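Local atomic coordinates of orotidine 5'-phosphate decarboxylase (Pyrococcus horikoshii, PDB entry 2CZE), a protein that probably catalyses the decarboxylation of orotidine 5'-monophosphate to uridine 5'-monophosphate, the final step of de novo UMP synthesis. Residues Ala5-Glu10 with Lys29-Leu34; Asp57-Asp62 with Tyr81-Thr86; Ile102-Glu107 with Ile131-Val136; Pro119-Phe124 with Gly147-Arg152. All blocks are in the same frame, centred on the assembly; numbering follows the deposited sequence.

Contact 1. Residues Ala5-Glu10 with Lys29-Leu34; sequences ALDVYE and KVNWPL. With U5P (uridine-5'-monophosphate), chain C.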
# COMPACT_ATOMS: atom_id res chain seq x y z
N ALA A 5 9.91 -13.22 -6.48
CA ALA A 5 8.92 -12.58 -5.60
C ALA A 5 8.57 -13.59 -4.53
O ALA A 5 7.79 -14.51 -4.76
CB ALA A 5 7.69 -12.19 -6.39
N LEU A 6 9.15 -13.41 -3.34
CA LEU A 6 8.92 -14.35 -2.24
C LEU A 6 7.68 -14.01 -1.44
O LEU A 6 7.78 -13.40 -0.37
CB LEU A 6 10.13 -14.39 -1.29
CG LEU A 6 11.34 -15.18 -1.77
CD1 LEU A 6 12.46 -15.08 -0.75
CD2 LEU A 6 10.93 -16.64 -1.98
N ASP A 7 6.52 -14.42 -1.94
CA ASP A 7 5.28 -14.13 -1.25
C ASP A 7 4.75 -15.26 -0.39
O ASP A 7 3.62 -15.71 -0.55
CB ASP A 7 4.22 -13.67 -2.26
CG ASP A 7 4.64 -12.41 -3.00
OD1 ASP A 7 5.17 -11.49 -2.33
OD2 ASP A 7 4.45 -12.34 -4.23
N VAL A 8 5.59 -15.75 0.51
CA VAL A 8 5.18 -16.78 1.45
C VAL A 8 5.20 -16.06 2.79
O VAL A 8 5.85 -15.02 2.93
CB VAL A 8 6.15 -17.98 1.49
CG1 VAL A 8 6.04 -18.78 0.19
CG2 VAL A 8 7.58 -17.50 1.70
N TYR A 9 4.47 -16.57 3.77
CA TYR A 9 4.46 -15.91 5.08
C TYR A 9 5.68 -16.24 5.94
O TYR A 9 6.17 -15.41 6.69
CB TYR A 9 3.22 -16.33 5.88
CG TYR A 9 1.88 -15.92 5.31
CD1 TYR A 9 1.64 -14.61 4.89
CD2 TYR A 9 0.83 -16.83 5.27
CE1 TYR A 9 0.36 -14.22 4.47
CE2 TYR A 9 -0.45 -16.45 4.84
CZ TYR A 9 -0.68 -15.15 4.44
OH TYR A 9 -1.94 -14.80 4.00
N GLU A 10 6.16 -17.48 5.81
CA GLU A 10 7.26 -18.00 6.62
C GLU A 10 8.67 -17.60 6.20
O GLU A 10 9.14 -17.95 5.12
CB GLU A 10 7.14 -19.52 6.68
CG GLU A 10 5.75 -20.02 7.12
CD GLU A 10 4.76 -20.18 5.98
OE1 GLU A 10 3.64 -20.67 6.24
OE2 GLU A 10 5.09 -19.84 4.82
N LYS A 29 12.38 -9.96 -4.39
CA LYS A 29 11.37 -8.95 -4.12
C LYS A 29 10.51 -9.42 -2.95
O LYS A 29 9.97 -10.52 -2.98
CB LYS A 29 10.47 -8.73 -5.35
CG LYS A 29 9.47 -7.58 -5.19
CD LYS A 29 8.64 -7.33 -6.46
CE LYS A 29 7.51 -8.36 -6.61
NZ LYS A 29 6.45 -8.23 -5.56
N VAL A 30 10.43 -8.61 -1.90
CA VAL A 30 9.60 -8.97 -0.75
C VAL A 30 8.37 -8.06 -0.77
O VAL A 30 8.45 -6.91 -1.20
CB VAL A 30 10.37 -8.82 0.61
CG1 VAL A 30 11.75 -9.49 0.50
CG2 VAL A 30 10.49 -7.38 1.01
N ASN A 31 7.24 -8.58 -0.30
CA ASN A 31 5.99 -7.82 -0.31
C ASN A 31 5.44 -7.91 1.12
O ASN A 31 6.06 -8.52 1.99
CB ASN A 31 5.03 -8.43 -1.34
CG ASN A 31 3.97 -7.45 -1.85
OD1 ASN A 31 3.42 -6.64 -1.09
ND2 ASN A 31 3.65 -7.56 -3.14
N TRP A 32 4.27 -7.33 1.36
CA TRP A 32 3.71 -7.34 2.71
C TRP A 32 3.47 -8.73 3.32
O TRP A 32 3.61 -8.91 4.53
CB TRP A 32 2.41 -6.52 2.76
CG TRP A 32 2.64 -5.05 2.53
CD1 TRP A 32 2.12 -4.28 1.52
CD2 TRP A 32 3.42 -4.17 3.35
NE1 TRP A 32 2.52 -2.97 1.67
CE2 TRP A 32 3.32 -2.87 2.78
CE3 TRP A 32 4.19 -4.34 4.50
CZ2 TRP A 32 3.96 -1.76 3.33
CZ3 TRP A 32 4.84 -3.22 5.06
CH2 TRP A 32 4.71 -1.95 4.47
N PRO A 33 3.12 -9.74 2.49
CA PRO A 33 2.89 -11.07 3.08
C PRO A 33 4.07 -11.59 3.90
O PRO A 33 3.90 -12.03 5.04
CB PRO A 33 2.59 -11.94 1.86
CG PRO A 33 1.91 -10.96 0.93
CD PRO A 33 2.81 -9.74 1.05
N LEU A 34 5.27 -11.52 3.34
CA LEU A 34 6.45 -12.02 4.06
C LEU A 34 6.82 -11.10 5.24
O LEU A 34 7.18 -11.58 6.32
CB LEU A 34 7.64 -12.15 3.09
CG LEU A 34 8.95 -12.68 3.68
CD1 LEU A 34 8.74 -14.07 4.26
CD2 LEU A 34 10.02 -12.71 2.59
N1 U5P C . 2.88 -7.42 -8.60
C2 U5P C . 2.14 -7.94 -9.67
N3 U5P C . 1.61 -7.07 -10.62
C4 U5P C . 1.82 -5.68 -10.52
C5 U5P C . 2.55 -5.17 -9.45
C6 U5P C . 3.08 -6.03 -8.50
O2 U5P C . 1.93 -9.15 -9.77
O4 U5P C . 1.37 -4.93 -11.38
C1' U5P C . 3.54 -8.32 -7.62
C2' U5P C . 2.57 -9.31 -6.96
O2' U5P C . 2.03 -8.70 -5.78
C3' U5P C . 3.55 -10.41 -6.55
C4' U5P C . 4.48 -10.45 -7.76
O3' U5P C . 4.28 -10.04 -5.37
O4' U5P C . 4.52 -9.12 -8.30
C5' U5P C . 3.90 -11.40 -8.83
O5' U5P C . 3.91 -12.72 -8.31
P U5P C . 3.38 -14.00 -9.14
O1P U5P C . 3.10 -15.12 -8.21
O2P U5P C . 4.52 -14.34 -10.22
O3P U5P C . 2.07 -13.53 -9.95
O HOH W 1 6.14 -11.18 0.21
O HOH W 2 7.37 -10.06 -3.44
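In the TIM-barrel substrate site, at the end of the strands that holds the ribose of the bound UMP, Ala5 of strand 2-5 forms a parallel bridge with Lys29 of strand 27-31. Leu6 N donates to Lys29 O at 3.0 Å. Ala5 and Lys29 share one face of the sheet, and the small methyl suits its place: Ala5 CB lies 3.8 Å from Lys29 CE, so the long side chain passes close by on its way to the nucleotide. Bends at chi3 (78°) and chi4 (67°) turn Lys29 NZ onto the ribose O3' at 2.8 Å. The same O3' hydroxyl donates to Asp7 OD2 over 2.6 Å, so a cation and a carboxylate use both its accepting and its donating capacity; Asn31 ND2 adds a weak bond. The other oxygen, Asp7 OD1, rests against Asn31 CB at 3.2 Å, the carboxylate and amide planes being 66° apart. A water donates to Asp7 OD1 and Lys29 O and accepts from Lys29 NZ, tying the two substrate-binding side chains together. Farther along, Tyr9 brings its ring edge to the backbone, CD1 3.4 Å from Pro33 O and in the plane of the ring, while its hydroxyl bonds to Leu69 O of the second subunit. Leu34 CD2 packs on Leu6 CB at 4.2 Å. Strand 53-60 supplies Asp57, the salt-bridge partner of Lys29, and both leucines reach outward to Ala14 of helix 11-21 and Leu46 of helix 42-50.

Contact 2. Residues Asp57-Asp62 with Tyr81-Thr86; sequences DLKLAD and YVIVHT. With U5P (uridine-5'-monophosphate), chain C; U5P (uridine-5'-monophosphate), chain F.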
# COMPACT_ATOMS: atom_id res chain seq x y z
N ASP A 57 8.49 -4.44 -2.26
CA ASP A 57 7.32 -4.09 -3.07
C ASP A 57 6.21 -3.71 -2.10
O ASP A 57 5.36 -4.54 -1.76
CB ASP A 57 6.89 -5.29 -3.93
CG ASP A 57 5.82 -4.93 -4.96
OD1 ASP A 57 5.40 -3.75 -5.01
OD2 ASP A 57 5.40 -5.83 -5.73
N LEU A 58 6.24 -2.47 -1.64
CA LEU A 58 5.27 -2.00 -0.66
C LEU A 58 4.07 -1.32 -1.29
O LEU A 58 3.05 -1.15 -0.64
CB LEU A 58 5.93 -1.02 0.32
CG LEU A 58 7.27 -1.43 0.94
CD1 LEU A 58 7.73 -0.31 1.92
CD2 LEU A 58 7.13 -2.76 1.69
N LYS A 59 4.21 -0.92 -2.55
CA LYS A 59 3.13 -0.23 -3.25
C LYS A 59 2.70 0.94 -2.40
O LYS A 59 1.50 1.17 -2.22
CB LYS A 59 1.93 -1.17 -3.44
CG LYS A 59 2.16 -2.35 -4.38
CD LYS A 59 2.30 -1.87 -5.82
CE LYS A 59 2.24 -3.03 -6.78
NZ LYS A 59 3.32 -4.01 -6.49
N LEU A 60 3.66 1.68 -1.86
CA LEU A 60 3.34 2.82 -1.00
C LEU A 60 2.37 3.74 -1.72
O LEU A 60 2.57 4.09 -2.89
CB LEU A 60 4.60 3.56 -0.59
CG LEU A 60 5.54 2.75 0.32
CD1 LEU A 60 6.65 3.67 0.83
CD2 LEU A 60 4.74 2.16 1.51
N ALA A 61 1.33 4.14 -1.00
CA ALA A 61 0.28 4.95 -1.57
C ALA A 61 -0.45 5.74 -0.48
O ALA A 61 -1.69 5.75 -0.43
CB ALA A 61 -0.70 4.03 -2.31
N ASP A 62 0.32 6.40 0.37
CA ASP A 62 -0.23 7.18 1.47
C ASP A 62 0.22 8.63 1.30
O ASP A 62 0.86 8.96 0.31
CB ASP A 62 0.32 6.63 2.79
CG ASP A 62 -0.67 6.73 3.92
OD1 ASP A 62 -1.21 7.84 4.16
OD2 ASP A 62 -0.92 5.69 4.58
N TYR A 81 15.64 -1.09 -2.83
CA TYR A 81 14.67 -0.34 -3.63
C TYR A 81 13.29 -0.47 -2.98
O TYR A 81 12.99 -1.48 -2.33
CB TYR A 81 14.56 -0.91 -5.05
CG TYR A 81 15.87 -1.09 -5.77
CD1 TYR A 81 16.60 -2.27 -5.66
CD2 TYR A 81 16.41 -0.05 -6.54
CE1 TYR A 81 17.84 -2.42 -6.29
CE2 TYR A 81 17.64 -0.19 -7.18
CZ TYR A 81 18.35 -1.37 -7.04
OH TYR A 81 19.59 -1.48 -7.65
N VAL A 82 12.46 0.56 -3.16
CA VAL A 82 11.09 0.54 -2.64
C VAL A 82 10.15 0.88 -3.78
O VAL A 82 10.38 1.86 -4.51
CB VAL A 82 10.88 1.55 -1.46
CG1 VAL A 82 9.38 1.73 -1.17
CG2 VAL A 82 11.57 1.04 -0.21
N ILE A 83 9.13 0.06 -3.97
CA ILE A 83 8.15 0.30 -5.03
C ILE A 83 7.06 1.20 -4.46
O ILE A 83 6.52 0.95 -3.38
CB ILE A 83 7.53 -1.02 -5.55
CG1 ILE A 83 8.62 -1.86 -6.22
CG2 ILE A 83 6.41 -0.73 -6.55
CD1 ILE A 83 8.12 -3.18 -6.82
N VAL A 84 6.75 2.26 -5.21
CA VAL A 84 5.74 3.23 -4.82
C VAL A 84 4.76 3.47 -5.95
O VAL A 84 5.12 3.40 -7.13
CB VAL A 84 6.40 4.58 -4.44
CG1 VAL A 84 7.37 4.37 -3.29
CG2 VAL A 84 7.17 5.16 -5.64
N HIS A 85 3.50 3.72 -5.60
CA HIS A 85 2.50 4.00 -6.61
C HIS A 85 2.70 5.43 -7.11
O HIS A 85 3.23 6.27 -6.38
CB HIS A 85 1.11 3.87 -6.03
CG HIS A 85 0.49 2.53 -6.26
ND1 HIS A 85 0.18 2.06 -7.52
CD2 HIS A 85 0.11 1.56 -5.39
CE1 HIS A 85 -0.37 0.86 -7.42
NE2 HIS A 85 -0.42 0.54 -6.14
N THR A 86 2.28 5.68 -8.34
CA THR A 86 2.38 7.01 -8.91
C THR A 86 1.04 7.76 -8.77
O THR A 86 1.01 8.99 -8.66
CB THR A 86 2.73 6.96 -10.43
OG1 THR A 86 3.93 6.20 -10.64
CG2 THR A 86 2.94 8.38 -10.97
N1 U5P C . 2.88 -7.42 -8.60
C2 U5P C . 2.14 -7.94 -9.67
N3 U5P C . 1.61 -7.07 -10.62
C4 U5P C . 1.82 -5.68 -10.52
C5 U5P C . 2.55 -5.17 -9.45
C6 U5P C . 3.08 -6.03 -8.50
O2 U5P C . 1.93 -9.15 -9.77
O4 U5P C . 1.37 -4.93 -11.38
C1' U5P C . 3.54 -8.32 -7.62
C2' U5P C . 2.57 -9.31 -6.96
O2' U5P C . 2.03 -8.70 -5.78
C3' U5P C . 3.55 -10.41 -6.55
C4' U5P C . 4.48 -10.45 -7.76
O3' U5P C . 4.28 -10.04 -5.37
O4' U5P C . 4.52 -9.12 -8.30
C5' U5P C . 3.90 -11.40 -8.83
O5' U5P C . 3.91 -12.72 -8.31
P U5P C . 3.38 -14.00 -9.14
O1P U5P C . 3.10 -15.12 -8.21
O2P U5P C . 4.52 -14.34 -10.22
O3P U5P C . 2.07 -13.53 -9.95
N1 U5P F . -4.40 9.19 5.83
C2 U5P F . -4.39 10.57 5.56
N3 U5P F . -5.02 11.05 4.41
C4 U5P F . -5.65 10.16 3.52
C5 U5P F . -5.66 8.80 3.79
C6 U5P F . -5.03 8.32 4.93
O2 U5P F . -3.87 11.35 6.35
O4 U5P F . -6.21 10.60 2.52
C1' U5P F . -3.86 8.68 7.11
C2' U5P F . -2.39 9.04 7.32
O2' U5P F . -1.57 8.02 6.75
C3' U5P F . -2.32 8.95 8.84
C4' U5P F . -3.64 9.60 9.24
O3' U5P F . -2.29 7.58 9.25
O4' U5P F . -4.58 9.29 8.19
C5' U5P F . -3.52 11.12 9.36
O5' U5P F . -2.68 11.46 10.47
P U5P F . -2.37 12.99 10.86
O1P U5P F . -2.23 13.87 9.67
O2P U5P F . -1.04 12.90 11.76
O3P U5P F . -3.56 13.45 11.84
O HOH W 3 2.81 6.96 -3.01
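The imidazole of His85 presents its edge to Lys59 O, which lies near the ring plane 3.5 Å from CD2, while Ala61 CB approaches the ring obliquely. The aliphatic part of Lys59 crosses the same ring at a slant, its CD 3.6 Å from His85 NE2; that nitrogen is bonded to Ala61 O of the second subunit, so histidine serves here both as a packing surface and as a polar link between subunits. The other flat group, the carboxylate of Asp57, is swung toward strand 81-84 with CG anti to the backbone N (chi1 -171°), and Ile83 CD1 touches its OD1 at 3.3 Å. OD1 also takes the salt bridge from Lys59 NZ, whose exact position is less certain, while OD2 is held by Lys29. Lys59, the proton donor of the active site, thus stands between Asp57 and Asp62 of the second subunit, a second salt-bridge partner. A methionine in its place would lack the ammonium group, which would probably leave Asp57 OD1 and Asp62 of the second subunit without this cationic partner. Asp62 of this chain accepts, through OD1, the O2' hydroxyl of the other UMP at 2.6 Å. Backbone pairing is parallel: His85 N donates to Leu60 O at 2.9 Å with an N-H...O angle of 167°, and Leu60 N makes a weak bond to Ile83 O. On the outward face Leu60 CD1 meets Val82 CG1 at 3.9 Å, and these branched side chains continue into helices 64-76 and 90-97, whereas Ile83 leans on strand 102-105.

Contact 3. Residues Ile102-Glu107 with Ile131-Val136; sequences IIMVVE and IEPFGV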
# COMPACT_ATOMS: atom_id res chain seq x y z
N ILE A 102 13.91 4.21 -5.74
CA ILE A 102 12.54 3.76 -5.91
C ILE A 102 12.20 3.22 -7.28
O ILE A 102 12.92 3.43 -8.26
CB ILE A 102 11.55 4.91 -5.64
CG1 ILE A 102 11.75 6.03 -6.66
CG2 ILE A 102 11.75 5.44 -4.21
CD1 ILE A 102 10.65 7.12 -6.63
N ILE A 103 11.08 2.50 -7.33
CA ILE A 103 10.54 1.96 -8.56
C ILE A 103 9.10 2.45 -8.56
O ILE A 103 8.38 2.24 -7.59
CB ILE A 103 10.58 0.42 -8.56
CG1 ILE A 103 12.04 -0.06 -8.65
CG2 ILE A 103 9.76 -0.11 -9.71
CD1 ILE A 103 12.25 -1.56 -8.34
N MET A 104 8.70 3.13 -9.64
CA MET A 104 7.35 3.67 -9.73
C MET A 104 6.40 2.79 -10.53
O MET A 104 6.75 2.30 -11.59
CB MET A 104 7.38 5.07 -10.37
CG MET A 104 8.15 6.10 -9.55
SD MET A 104 8.35 7.67 -10.43
CE MET A 104 6.66 8.27 -10.45
N VAL A 105 5.19 2.59 -10.01
CA VAL A 105 4.21 1.79 -10.74
C VAL A 105 3.67 2.63 -11.90
O VAL A 105 3.20 3.75 -11.70
CB VAL A 105 3.03 1.41 -9.84
CG1 VAL A 105 2.01 0.58 -10.65
CG2 VAL A 105 3.52 0.61 -8.63
N VAL A 106 3.75 2.10 -13.11
CA VAL A 106 3.23 2.80 -14.28
C VAL A 106 1.97 2.08 -14.75
O VAL A 106 0.93 2.71 -14.92
CB VAL A 106 4.30 2.88 -15.41
CG1 VAL A 106 3.65 3.29 -16.71
CG2 VAL A 106 5.37 3.93 -15.02
N GLU A 107 2.05 0.77 -14.98
CA GLU A 107 0.86 0.02 -15.38
C GLU A 107 0.93 -1.36 -14.73
O GLU A 107 1.95 -2.04 -14.84
CB GLU A 107 0.76 -0.11 -16.90
CG GLU A 107 -0.41 -0.99 -17.31
CD GLU A 107 -0.75 -0.92 -18.79
OE1 GLU A 107 -1.52 -1.80 -19.24
OE2 GLU A 107 -0.27 0.01 -19.48
N ILE A 131 10.74 12.53 -12.65
CA ILE A 131 11.30 12.09 -11.37
C ILE A 131 12.58 11.25 -11.51
O ILE A 131 13.47 11.32 -10.67
CB ILE A 131 10.25 11.26 -10.56
CG1 ILE A 131 9.13 12.20 -10.10
CG2 ILE A 131 10.89 10.57 -9.34
CD1 ILE A 131 8.01 11.51 -9.36
N GLU A 132 12.64 10.45 -12.57
CA GLU A 132 13.80 9.60 -12.82
C GLU A 132 14.09 8.57 -11.74
O GLU A 132 15.14 8.60 -11.09
CB GLU A 132 15.05 10.46 -13.08
CG GLU A 132 15.16 10.90 -14.53
CD GLU A 132 16.40 11.71 -14.84
OE1 GLU A 132 17.51 11.30 -14.44
OE2 GLU A 132 16.26 12.76 -15.50
N PRO A 133 13.16 7.63 -11.52
CA PRO A 133 13.35 6.57 -10.52
C PRO A 133 14.28 5.51 -11.12
O PRO A 133 14.58 5.55 -12.30
CB PRO A 133 11.94 6.03 -10.32
CG PRO A 133 11.36 6.14 -11.73
CD PRO A 133 11.83 7.54 -12.15
N PHE A 134 14.71 4.55 -10.31
CA PHE A 134 15.58 3.48 -10.81
C PHE A 134 14.84 2.70 -11.90
O PHE A 134 15.42 2.31 -12.92
CB PHE A 134 15.98 2.54 -9.67
CG PHE A 134 16.52 1.22 -10.13
CD1 PHE A 134 15.68 0.12 -10.26
CD2 PHE A 134 17.86 1.08 -10.48
CE1 PHE A 134 16.17 -1.11 -10.71
CE2 PHE A 134 18.36 -0.14 -10.93
CZ PHE A 134 17.52 -1.23 -11.05
N GLY A 135 13.55 2.49 -11.69
CA GLY A 135 12.78 1.76 -12.68
C GLY A 135 11.28 1.94 -12.50
O GLY A 135 10.84 2.68 -11.61
N VAL A 136 10.50 1.27 -13.34
CA VAL A 136 9.05 1.34 -13.27
C VAL A 136 8.47 -0.04 -13.45
O VAL A 136 9.13 -0.93 -14.01
CB VAL A 136 8.43 2.25 -14.38
CG1 VAL A 136 8.90 3.69 -14.22
CG2 VAL A 136 8.80 1.70 -15.76
O HOH W 4 15.39 6.03 -7.50
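Strands 102-105 and 135-137 are parallel neighbours in the TIM barrel, joined through helix 121-131 as a beta-alpha-beta unit, and Ile102 O accepts the first backbone bond of the pairing, from just ahead of strand 135-137. Its donor is Phe134 N at 2.9 Å; the hydrogen points in at only 131°, although the nitrogen lies close to the line of the carbonyl. A water accepts from Ile102 N at 2.9 Å and, weakly, from Phe134 N, so the amide that opens the strand has a partner as well. Met104 N then donates to Gly135 O over 2.9 Å, tilted 19° from the carbonyl plane, and a CA-H of Ile103 approaches the same oxygen. Beyond this rung Met104 and Val106 are both bonded to the backbone of Ile137, while Val105 O receives the hydroxyl of Thr86. The buried carboxylate of Glu107 is held by Arg142, Arg145, Asn118 and Thr121, a dense set of donors suited to an acid in the interior. Glycine suits position 135 because a side chain there would be crowded by the Phe134 ring. The side chains that meet across the contact are apolar. Ile103 CG1 lies at the edge of the Phe134 ring, 4.0 Å from CD1, the two groups running side by side; Val106 CG2 presses on Val136 CB at 3.5 Å. Methionine fits where a flexible chain must cross a proline: Met104 meets Pro133 at about a right angle, SD 3.6 Å from CG, and the bend at chi3 (69°) carries its CE to 3.7 Å from Ile131 CD1.

Contact 4. Residues Pro119-Phe124 with Gly147-Arg152; sequences PLTDRF and GYIRDR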
# COMPACT_ATOMS: atom_id res chain seq x y z
N PRO A 119 -5.70 3.66 -18.44
CA PRO A 119 -6.09 4.89 -19.15
C PRO A 119 -5.20 6.09 -18.86
O PRO A 119 -5.25 7.10 -19.58
CB PRO A 119 -7.52 5.12 -18.68
CG PRO A 119 -8.02 3.71 -18.37
CD PRO A 119 -6.83 3.11 -17.67
N LEU A 120 -4.38 6.01 -17.82
CA LEU A 120 -3.50 7.12 -17.45
C LEU A 120 -2.02 6.82 -17.66
O LEU A 120 -1.16 7.60 -17.24
CB LEU A 120 -3.73 7.50 -15.98
CG LEU A 120 -5.03 8.25 -15.68
CD1 LEU A 120 -5.31 8.27 -14.19
CD2 LEU A 120 -4.88 9.66 -16.22
N THR A 121 -1.73 5.70 -18.31
CA THR A 121 -0.35 5.30 -18.54
C THR A 121 0.53 6.43 -19.07
O THR A 121 1.60 6.69 -18.51
CB THR A 121 -0.27 4.11 -19.52
OG1 THR A 121 -0.93 2.98 -18.93
CG2 THR A 121 1.19 3.72 -19.80
N ASP A 122 0.09 7.12 -20.12
CA ASP A 122 0.88 8.22 -20.68
C ASP A 122 1.26 9.23 -19.62
O ASP A 122 2.42 9.66 -19.55
CB ASP A 122 0.11 8.95 -21.79
CG ASP A 122 0.15 8.23 -23.12
OD1 ASP A 122 -0.48 8.72 -24.08
OD2 ASP A 122 0.81 7.17 -23.22
N ARG A 123 0.30 9.63 -18.79
CA ARG A 123 0.56 10.61 -17.73
C ARG A 123 1.58 10.08 -16.72
O ARG A 123 2.46 10.82 -16.26
CB ARG A 123 -0.74 10.94 -17.00
CG ARG A 123 -1.83 11.51 -17.90
CD ARG A 123 -1.71 13.01 -17.99
NE ARG A 123 -1.79 13.63 -16.67
CZ ARG A 123 -2.89 13.68 -15.91
NH1 ARG A 123 -4.03 13.15 -16.33
NH2 ARG A 123 -2.85 14.28 -14.72
N PHE A 124 1.47 8.80 -16.37
CA PHE A 124 2.38 8.21 -15.39
C PHE A 124 3.82 8.15 -15.93
O PHE A 124 4.78 8.37 -15.19
CB PHE A 124 1.89 6.80 -15.00
CG PHE A 124 0.58 6.80 -14.24
CD1 PHE A 124 -0.30 5.73 -14.33
CD2 PHE A 124 0.23 7.89 -13.44
CE1 PHE A 124 -1.52 5.74 -13.63
CE2 PHE A 124 -0.98 7.91 -12.73
CZ PHE A 124 -1.86 6.82 -12.83
N GLY A 147 6.28 -2.61 -24.46
CA GLY A 147 6.93 -1.90 -25.56
C GLY A 147 6.45 -0.46 -25.62
O GLY A 147 7.24 0.48 -25.81
N TYR A 148 5.15 -0.28 -25.47
CA TYR A 148 4.52 1.03 -25.47
C TYR A 148 5.23 1.95 -24.48
O TYR A 148 5.61 3.07 -24.80
CB TYR A 148 3.06 0.89 -25.07
CG TYR A 148 2.27 2.18 -25.10
CD1 TYR A 148 1.66 2.62 -26.27
CD2 TYR A 148 2.15 2.97 -23.97
CE1 TYR A 148 0.94 3.80 -26.31
CE2 TYR A 148 1.44 4.16 -23.99
CZ TYR A 148 0.83 4.57 -25.17
OH TYR A 148 0.13 5.76 -25.23
N ILE A 149 5.39 1.45 -23.26
CA ILE A 149 6.04 2.19 -22.19
C ILE A 149 7.52 2.43 -22.49
O ILE A 149 8.01 3.55 -22.36
CB ILE A 149 5.91 1.42 -20.84
CG1 ILE A 149 4.43 1.40 -20.42
CG2 ILE A 149 6.80 2.06 -19.77
CD1 ILE A 149 4.13 0.45 -19.26
N ARG A 150 8.22 1.38 -22.89
CA ARG A 150 9.64 1.49 -23.20
C ARG A 150 9.91 2.58 -24.23
O ARG A 150 10.89 3.31 -24.11
CB ARG A 150 10.18 0.16 -23.74
CG ARG A 150 11.67 0.17 -24.09
CD ARG A 150 12.55 0.30 -22.84
NE ARG A 150 12.69 1.67 -22.37
CZ ARG A 150 13.26 2.00 -21.21
NH1 ARG A 150 13.74 1.06 -20.42
NH2 ARG A 150 13.36 3.28 -20.86
N ASP A 151 9.05 2.66 -25.24
CA ASP A 151 9.21 3.65 -26.30
C ASP A 151 9.05 5.09 -25.81
O ASP A 151 9.55 6.01 -26.45
CB ASP A 151 8.19 3.42 -27.42
CG ASP A 151 8.48 2.17 -28.24
OD1 ASP A 151 9.66 1.77 -28.36
OD2 ASP A 151 7.52 1.59 -28.80
N ARG A 152 8.37 5.29 -24.69
CA ARG A 152 8.15 6.65 -24.19
C ARG A 152 8.90 6.99 -22.91
O ARG A 152 8.88 8.13 -22.46
CB ARG A 152 6.66 6.88 -23.97
CG ARG A 152 5.84 6.76 -25.23
CD ARG A 152 4.36 6.52 -24.92
NE ARG A 152 3.57 6.48 -26.15
CZ ARG A 152 3.60 5.50 -27.04
NH1 ARG A 152 2.84 5.57 -28.13
NH2 ARG A 152 4.39 4.44 -26.86
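Asp122 and Tyr148 run at about a right angle to each other, yet carboxylate and phenol ring are almost coplanar, their planes 2° apart. Tyr148 OH donates to Asp122 OD2 at 2.5 Å, meeting the oxygen on its syn side, 18° out of the carboxylate plane. OD2 therefore lies at the ring edge, 3.2 Å from Tyr148 CE2. Tyrosine suits the task because it is long enough to span the space between two helices: its CG is anti to the backbone N (chi1 -177°), which sends the hydroxyl across to helix 121-131. One face of the ring is covered by Arg152, with NH2 3.3 Å above the ring plane and toward its rim; CE1 in turn lies over the centre of the guanidinium. Arg152 is kept there by a bond from NH2 back to Tyr148 O at 2.8 Å. Its positive charge also lies near Asp122, NE being 4.1 Å from OD2 with no N-H directed at the oxygen, and would probably help keep the carboxylate ionised. A valine in place of Asp122 would remove the acceptor and is likely to leave the Tyr148 hydroxyl without its mate and the ring freer to swing. Deeper in, Thr121 CG2 meets Ile149 CG1 at 4.0 Å, the side chains again crossing at about a right angle, while Thr121 OG1 bonds to Asn118 O and Glu107. Ile149 continues inward to Val106, Ile125 and Ile159 of strand 158-161, seating helices 121-131 and 143-152 side by side on the outside of the barrel.

Overall arrangement
From the N terminus, contact 1 closes a loop around helix 11-21, joining the first two strands of the barrel. Contact 2 follows in series and closes a second loop around helix 64-76; the two meet because strands 27-31 and 53-60 are neighbours, and both border the same UMP and the second subunit. Contact 3 closes the loop carrying helix 121-131, its strand 102-105 lying beside strand 81-84 of contact 2. Contact 4 crosses contact 3: residues 119-124 fall within that loop, residues 147-152 beyond it, and its own loop runs over the rest of the helix and strand 135-137. Contacts 1 to 3 thus follow the strand order, and contact 4 links consecutive helices of the outer layer.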